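Local coordinates for protein putative oxidoreductase with NAD(P)-binding Rossmann-fold domain (Clostridium difficile, PDB 3UUW) that probably acts as a dehydrogenase of the Gfo/Idh/MocA family, binding a nicotinamide dinucleotide cofactor in its Rossmann-fold domain, at residues 40-43 with 44-47; 261-264 with 265-269; 297-300 with 301-304. All coordinates share one frame; numbering follows the deposited sequence. Where two conformers were deposited one is given.

Interaction 1: residues 40-43 with 44-47; sequences PNKV and KREK
Asn41 and Lys44 meet at the start of helix 42-52, where Asn41 is the N-cap. Its OD1 accepts from Lys44 N at 2.9 Å with a nearly straight N-H...O angle of 168°, although the donor stands above the plane of the amide instead of on a lone pair. With CG anti to the backbone N (chi1 -179°), the amide folds back over the first turn, and OD1 also comes 3.6 Å from Lys44 CB as the two side chains cross at about a right angle.

The tight part of the contact is this cap and the turn behind it. Asn41 O takes Arg45 N at 2.8 Å, and Lys42 O and Val43 O are bonded in the same i to i+4 way by Glu46 N and Lys47 N. Arg45, the buried member, bends at chi3 (75°) and brings its guanidinium back over the turn: Lys42 CA covers one face, lying 3.7 Å above the plane and toward the rim, and Arg45 NH1 is hydrogen-bonded to Thr39 O.

The solvent side is looser. The extended chain of Lys42 passes Arg45 NH2 with its CG, then crosses the carboxylate of Glu46, which its CE approaches to 3.5 Å at OE2. Lys42 NZ itself stays 4.5 Å from Glu46 OE2, beyond a salt bridge. The chemistry implies that main-chain bonds and the Asn41 cap define this helix start, while the outer charges probably add only a diffuse, solvent-screened attraction.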
loop_
_atom_site.group_PDB
_atom_site.type_symbol
_atom_site.label_atom_id
_atom_site.label_comp_id
_atom_site.label_asym_id
_atom_site.label_seq_id
_atom_site.Cartn_x
_atom_site.Cartn_y
_atom_site.Cartn_z
ATOM N N PRO A 40 39.952 -20.916 -0.136
ATOM C CA PRO A 40 41.385 -20.733 0.144
ATOM C C PRO A 40 41.774 -20.483 1.589
ATOM O O PRO A 40 42.864 -20.878 2.003
ATOM C CB PRO A 40 41.745 -19.507 -0.698
ATOM C CG PRO A 40 40.817 -19.556 -1.822
ATOM C CD PRO A 40 39.536 -20.152 -1.327
ATOM N N ASN A 41 40.913 -19.798 2.340
ATOM C CA ASN A 41 41.226 -19.461 3.727
ATOM C C ASN A 41 40.920 -20.681 4.572
ATOM O O ASN A 41 39.748 -20.982 4.818
ATOM C CB ASN A 41 40.412 -18.244 4.191
ATOM C CG ASN A 41 40.719 -17.836 5.617
ATOM O OD1 ASN A 41 40.629 -18.637 6.538
ATOM N ND2 ASN A 41 41.088 -16.569 5.806
ATOM N N LYS A 42 41.971 -21.372 5.025
ATOM C CA LYS A 42 41.816 -22.614 5.776
ATOM C C LYS A 42 40.971 -22.462 7.041
ATOM O O LYS A 42 40.157 -23.328 7.358
ATOM C CB LYS A 42 43.177 -23.221 6.114
ATOM C CG LYS A 42 43.101 -24.504 6.942
ATOM C CD LYS A 42 44.459 -25.162 7.072
ATOM C CE LYS A 42 44.405 -26.292 8.082
ATOM N NZ LYS A 42 45.735 -26.914 8.306
ATOM N N VAL A 43 41.158 -21.365 7.761
ATOM C CA VAL A 43 40.408 -21.146 9.001
ATOM C C VAL A 43 38.907 -21.032 8.706
ATOM O O VAL A 43 38.077 -21.668 9.360
ATOM C CB VAL A 43 40.926 -19.906 9.753
ATOM C CG1 VAL A 43 40.050 -19.604 10.964
ATOM C CG2 VAL A 43 42.399 -20.114 10.164
ATOM N N LYS A 44 38.568 -20.240 7.696
ATOM C CA LYS A 44 37.184 -20.061 7.334
ATOM C C LYS A 44 36.628 -21.380 6.817
ATOM O O LYS A 44 35.496 -21.753 7.148
ATOM C CB LYS A 44 37.025 -18.973 6.278
ATOM C CG LYS A 44 35.573 -18.632 6.011
ATOM C CD LYS A 44 35.387 -17.462 5.049
ATOM C CE LYS A 44 35.744 -17.845 3.631
ATOM N NZ LYS A 44 35.699 -16.672 2.699
ATOM N N ARG A 45 37.420 -22.080 6.002
ATOM C CA ARG A 45 37.007 -23.364 5.437
ATOM C C ARG A 45 36.610 -24.342 6.528
ATOM O O ARG A 45 35.540 -24.955 6.476
ATOM C CB ARG A 45 38.156 -23.976 4.623
ATOM C CG ARG A 45 37.814 -25.315 4.047
ATOM C CD ARG A 45 38.792 -25.754 3.009
ATOM N NE ARG A 45 40.062 -26.216 3.545
ATOM C CZ ARG A 45 41.262 -25.673 3.310
ATOM N NH1 ARG A 45 41.424 -24.585 2.557
ATOM N NH2 ARG A 45 42.323 -26.243 3.833
ATOM N N GLU A 46 37.470 -24.488 7.520
ATOM C CA GLU A 46 37.223 -25.465 8.570
ATOM C C GLU A 46 36.021 -25.088 9.449
ATOM O O GLU A 46 35.262 -25.966 9.871
ATOM C CB GLU A 46 38.506 -25.742 9.356
ATOM C CG GLU A 46 39.553 -26.380 8.430
ATOM C CD GLU A 46 40.726 -26.979 9.129
ATOM O OE1 GLU A 46 41.057 -26.550 10.252
ATOM O OE2 GLU A 46 41.342 -27.878 8.525
ATOM N N LYS A 47 35.844 -23.797 9.698
ATOM C CA LYS A 47 34.727 -23.329 10.512
ATOM C C LYS A 47 33.393 -23.576 9.798
ATOM O O LYS A 47 32.475 -24.158 10.374
ATOM C CB LYS A 47 34.894 -21.846 10.851
ATOM C CG LYS A 47 33.926 -21.340 11.921
ATOM C CD LYS A 47 34.141 -19.855 12.206
ATOM C CE LYS A 47 33.171 -19.343 13.264
ATOM N NZ LYS A 47 31.770 -19.705 12.945
#

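Interaction 2: residues 261-264 with 265-269; sequences VNIL and KQKGF
Val261 and Gln266 are joined by a side-chain to backbone hydrogen bond: Gln266 NE2 donates to Val261 O at 3.1 Å, with the acceptor 16° out of the amide plane. Gln266 OE1 is bonded to Asn242, so both ends of this buried amide are engaged and its rotation is fixed.

Capping bonds come next. Asn262, the N-cap of helix 263-267, holds CG between its backbone N and carbonyl carbon (chi1 77°), which places OD1 2.9 Å from Lys265 N. That donor sits well above the carbonyl plane, and Leu264 N adds a weak bond to the same oxygen; Asn262 ND2 binds Glu270.

Among the backbone bonds, Gln266 N to Asn262 O and Lys267 N to Ile263 O are regular, whereas Gly268 N reaches Leu264 O only weakly, at 3.2 Å and 122°. Gly268 has left helical geometry with a positive phi, ending this short helix just before helix 269-281.

Apolar contacts complete the account. Val261 CG1 lies 3.7 Å from Lys265 CG, and Leu264 CD2 approaches Phe269 CD2 at 4.1 Å, oblique to the ring. Ile263 and Lys267 run side by side, their CD1 and CE 4.2 Å apart; Lys267 NZ bonds Ala259 O of the second subunit.

Taken together, these bonds make a short helix with N-H groups of its first turn met by the Asn262 amide, while the Gln266 amide ties the residue before the cap to the helix and Lys267 joins the subunit interface by its charged end.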
loop_
_atom_site.group_PDB
_atom_site.type_symbol
_atom_site.label_atom_id
_atom_site.label_comp_id
_atom_site.label_asym_id
_atom_site.label_seq_id
_atom_site.Cartn_x
_atom_site.Cartn_y
_atom_site.Cartn_z
ATOM N N VAL A 261 7.360 -19.212 2.701
ATOM C CA VAL A 261 8.201 -19.280 1.507
ATOM C C VAL A 261 9.522 -18.615 1.891
ATOM O O VAL A 261 9.564 -17.413 2.177
ATOM C CB VAL A 261 7.525 -18.612 0.305
ATOM C CG1 VAL A 261 8.446 -18.610 -0.932
ATOM C CG2 VAL A 261 6.211 -19.358 0.000
ATOM N N ASN A 262 10.588 -19.402 1.923
ATOM C CA ASN A 262 11.882 -18.881 2.339
ATOM C C ASN A 262 12.444 -17.903 1.304
ATOM O O ASN A 262 12.015 -17.885 0.145
ATOM C CB ASN A 262 12.831 -20.023 2.679
ATOM C CG ASN A 262 13.411 -20.723 1.461
ATOM O OD1 ASN A 262 14.205 -20.140 0.744
ATOM N ND2 ASN A 262 13.047 -22.015 1.250
ATOM N N ILE A 263 13.353 -17.034 1.730
ATOM C CA ILE A 263 13.806 -15.984 0.829
ATOM C C ILE A 263 14.577 -16.504 -0.393
ATOM O O ILE A 263 14.588 -15.847 -1.447
ATOM C CB ILE A 263 14.585 -14.853 1.565
ATOM C CG1 ILE A 263 15.940 -15.341 2.050
ATOM C CG2 ILE A 263 13.721 -14.216 2.724
ATOM C CD1 ILE A 263 16.800 -14.199 2.564
ATOM N N LEU A 264 15.193 -17.685 -0.292
ATOM C CA LEU A 264 15.963 -18.203 -1.425
ATOM C C LEU A 264 15.021 -18.793 -2.472
ATOM O O LEU A 264 15.307 -18.770 -3.674
ATOM C CB LEU A 264 16.997 -19.213 -0.957
ATOM C CG LEU A 264 17.979 -18.599 0.050
ATOM C CD1 LEU A 264 19.036 -19.637 0.472
ATOM C CD2 LEU A 264 18.651 -17.337 -0.537
ATOM N N LYS A 265 13.899 -19.301 -1.994
ATOM C CA LYS A 265 12.837 -19.731 -2.882
ATOM C C LYS A 265 12.270 -18.494 -3.571
ATOM O O LYS A 265 12.046 -18.484 -4.797
ATOM C CB LYS A 265 11.753 -20.456 -2.084
ATOM C CG LYS A 265 10.555 -20.913 -2.922
ATOM C CD LYS A 265 10.892 -22.041 -3.893
ATOM C CE LYS A 265 9.651 -22.564 -4.572
ATOM N NZ LYS A 265 9.967 -23.733 -5.467
ATOM N N GLN A 266 12.028 -17.433 -2.798
ATOM C CA GLN A 266 11.498 -16.191 -3.372
ATOM C C GLN A 266 12.371 -15.648 -4.479
ATOM O O GLN A 266 11.856 -15.224 -5.495
ATOM C CB GLN A 266 11.379 -15.083 -2.327
ATOM C CG GLN A 266 10.412 -15.327 -1.195
ATOM C CD GLN A 266 10.541 -14.255 -0.117
ATOM O OE1 GLN A 266 11.094 -13.193 -0.352
ATOM N NE2 GLN A 266 10.110 -14.583 1.109
ATOM N N LYS A 267 13.687 -15.638 -4.266
ATOM C CA LYS A 267 14.598 -14.972 -5.197
ATOM C C LYS A 267 14.995 -15.844 -6.372
ATOM O O LYS A 267 15.587 -15.345 -7.328
ATOM C CB LYS A 267 15.833 -14.501 -4.467
ATOM C CG LYS A 267 15.556 -13.470 -3.365
ATOM C CD LYS A 267 16.806 -13.255 -2.558
ATOM C CE LYS A 267 16.600 -12.487 -1.260
ATOM N NZ LYS A 267 15.915 -11.164 -1.469
ATOM N N GLY A 268 14.645 -17.130 -6.340
ATOM C CA GLY A 268 14.976 -18.024 -7.449
ATOM C C GLY A 268 16.211 -18.896 -7.223
ATOM O O GLY A 268 16.508 -19.770 -8.028
ATOM N N PHE A 269 16.937 -18.663 -6.135
ATOM C CA PHE A 269 18.144 -19.447 -5.860
ATOM C C PHE A 269 17.819 -20.918 -5.607
ATOM O O PHE A 269 18.578 -21.800 -5.997
ATOM C CB PHE A 269 18.922 -18.879 -4.682
ATOM C CG PHE A 269 19.576 -17.573 -4.974
ATOM C CD1 PHE A 269 20.715 -17.529 -5.782
ATOM C CD2 PHE A 269 19.054 -16.383 -4.499
ATOM C CE1 PHE A 269 21.332 -16.340 -6.063
ATOM C CE2 PHE A 269 19.655 -15.170 -4.784
ATOM C CZ PHE A 269 20.800 -15.131 -5.575
#

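Interaction 3: residues 297-300 with 301-304; sequences QRLL and EKII
Leu300 and Ile303 cross obliquely on the inner side of helix 295-305, their methyl groups meeting with Leu300 CD2 3.9 Å from Ile303 CD1. Ile303 directs its CB toward the preceding turn, and with CG1 beside the backbone N (chi1 -68°) the chain runs back along the helix, so that CD1 also lies 3.6 Å from Leu299 O. Ile304 repeats this course one residue on, its CG1 3.2 Å from Leu300 O.

Gln297 and Glu301 also cross, but their flat ends are turned 86° apart, almost perpendicular. The amide and carboxylate stay 4.2 Å from each other at NE2 and OE2, and a water joins them: it accepts from Gln297 NE2 at 3.0 Å and donates to Glu301 OE2 at 2.7 Å. Each atom has a further partner, Ala100 O for NE2 and Val103 N for OE2, which ties this side of the helix to the start of helix 103-116.

On a more exposed side, Lys302 bends back across Leu299, bringing NZ 3.7 Å from its CD1.

Four i to i+4 backbone bonds, from Glu301 N to Gln297 O at 2.8 Å through Ile304 N to Leu300 O, mark a regular alpha-helix. It is packed between two parts of the fold: apolar Leu300 and Ile303 lie on helix 160-179 and strand 184-192, polar Gln297 and Glu301 bond at Ala100 and Val103, and Lys302 takes the exposed side.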
loop_
_atom_site.group_PDB
_atom_site.type_symbol
_atom_site.label_atom_id
_atom_site.label_comp_id
_atom_site.label_asym_id
_atom_site.label_seq_id
_atom_site.Cartn_x
_atom_site.Cartn_y
_atom_site.Cartn_z
ATOM N N GLN A 297 26.075 -10.239 -20.927
ATOM C CA GLN A 297 27.437 -9.734 -20.791
ATOM C C GLN A 297 27.973 -9.136 -22.098
ATOM O O GLN A 297 28.650 -8.110 -22.082
ATOM C CB GLN A 297 28.364 -10.828 -20.297
ATOM C CG GLN A 297 29.722 -10.312 -19.849
ATOM C CD GLN A 297 30.604 -11.428 -19.338
ATOM O OE1 GLN A 297 30.199 -12.598 -19.334
ATOM N NE2 GLN A 297 31.822 -11.079 -18.929
ATOM N N ARG A 298 27.624 -9.771 -23.207
ATOM C CA ARG A 298 28.013 -9.304 -24.527
ATOM C C ARG A 298 27.433 -7.915 -24.768
ATOM O O ARG A 298 28.129 -7.026 -25.252
ATOM C CB ARG A 298 27.539 -10.298 -25.596
ATOM C CG ARG A 298 28.074 -10.042 -26.951
ATOM C CD ARG A 298 27.400 -10.958 -27.990
ATOM N NE ARG A 298 27.666 -12.372 -27.745
ATOM C CZ ARG A 298 28.830 -12.987 -27.972
ATOM N NH1 ARG A 298 29.876 -12.325 -28.461
ATOM N NH2 ARG A 298 28.943 -14.287 -27.716
ATOM N N LEU A 299 26.177 -7.705 -24.389
ATOM C CA LEU A 299 25.560 -6.416 -24.576
ATOM C C LEU A 299 26.263 -5.385 -23.709
ATOM O O LEU A 299 26.540 -4.269 -24.153
ATOM C CB LEU A 299 24.066 -6.494 -24.258
ATOM C CG LEU A 299 23.233 -5.232 -24.442
ATOM C CD1 LEU A 299 23.526 -4.602 -25.789
ATOM C CD2 LEU A 299 21.758 -5.593 -24.308
ATOM N N LEU A 300 26.595 -5.763 -22.479
ATOM C CA LEU A 300 27.314 -4.852 -21.573
ATOM C C LEU A 300 28.721 -4.490 -22.049
ATOM O O LEU A 300 29.159 -3.352 -21.870
ATOM C CB LEU A 300 27.361 -5.420 -20.157
ATOM C CG LEU A 300 26.001 -5.470 -19.452
ATOM C CD1 LEU A 300 26.099 -6.194 -18.124
ATOM C CD2 LEU A 300 25.463 -4.058 -19.264
ATOM N N GLU A 301 29.425 -5.439 -22.663
ATOM C CA GLU A 301 30.747 -5.152 -23.221
ATOM C C GLU A 301 30.643 -4.121 -24.341
ATOM O O GLU A 301 31.479 -3.233 -24.461
ATOM C CB GLU A 301 31.442 -6.444 -23.698
ATOM C CG GLU A 301 31.993 -7.280 -22.562
ATOM C CD GLU A 301 33.016 -8.357 -23.008
ATOM O OE1 GLU A 301 33.318 -8.489 -24.218
ATOM O OE2 GLU A 301 33.539 -9.057 -22.125
ATOM N N LYS A 302 29.595 -4.222 -25.145
ATOM C CA LYS A 302 29.348 -3.246 -26.209
ATOM C C LYS A 302 29.118 -1.849 -25.601
ATOM O O LYS A 302 29.677 -0.850 -26.063
ATOM C CB LYS A 302 28.185 -3.757 -27.044
ATOM C CG LYS A 302 27.783 -2.977 -28.290
ATOM C CD LYS A 302 27.255 -3.978 -29.344
ATOM C CE LYS A 302 25.997 -3.516 -30.024
ATOM N NZ LYS A 302 24.831 -3.788 -29.126
ATOM N N ILE A 303 28.331 -1.792 -24.529
ATOM C CA ILE A 303 28.085 -0.547 -23.829
ATOM C C ILE A 303 29.388 0.015 -23.231
ATOM O O ILE A 303 29.717 1.204 -23.407
ATOM C CB ILE A 303 27.046 -0.774 -22.717
ATOM C CG1 ILE A 303 25.685 -1.086 -23.326
ATOM C CG2 ILE A 303 26.954 0.421 -21.817
ATOM C CD1 ILE A 303 24.726 -1.692 -22.329
ATOM N N ILE A 304 30.127 -0.834 -22.526
ATOM C CA ILE A 304 31.396 -0.439 -21.924
ATOM C C ILE A 304 32.395 0.074 -22.987
ATOM O O ILE A 304 33.052 1.109 -22.794
ATOM C CB ILE A 304 32.013 -1.596 -21.120
ATOM C CG1 ILE A 304 31.167 -1.865 -19.862
ATOM C CG2 ILE A 304 33.463 -1.264 -20.728
ATOM C CD1 ILE A 304 31.399 -3.225 -19.224
HETATM O O HOH W 1 33.077 -8.462 -19.547
#

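In the fold
All three are local contacts along or at the ends of helices, and only interaction 3 lies wholly inside one. Interaction 1 is at the surface, on helix 42-52 of the Rossmann-fold domain, its centre about 26 Å from the centre of the chain; interactions 2 and 3 are partly buried and lie on opposite sides of that centre. The centres of 1 and 3 are about 36 Å apart, and no two of the contacts touch. Interactions 1 and 2 each contain an asparagine N-cap. A cap and backbone bonds, with loosely placed charged chains outside them, characterise the first; hydrogen bonds of side-chain amides and a subunit interface mark the second; the third combines an apolar face with a water-bridged polar one.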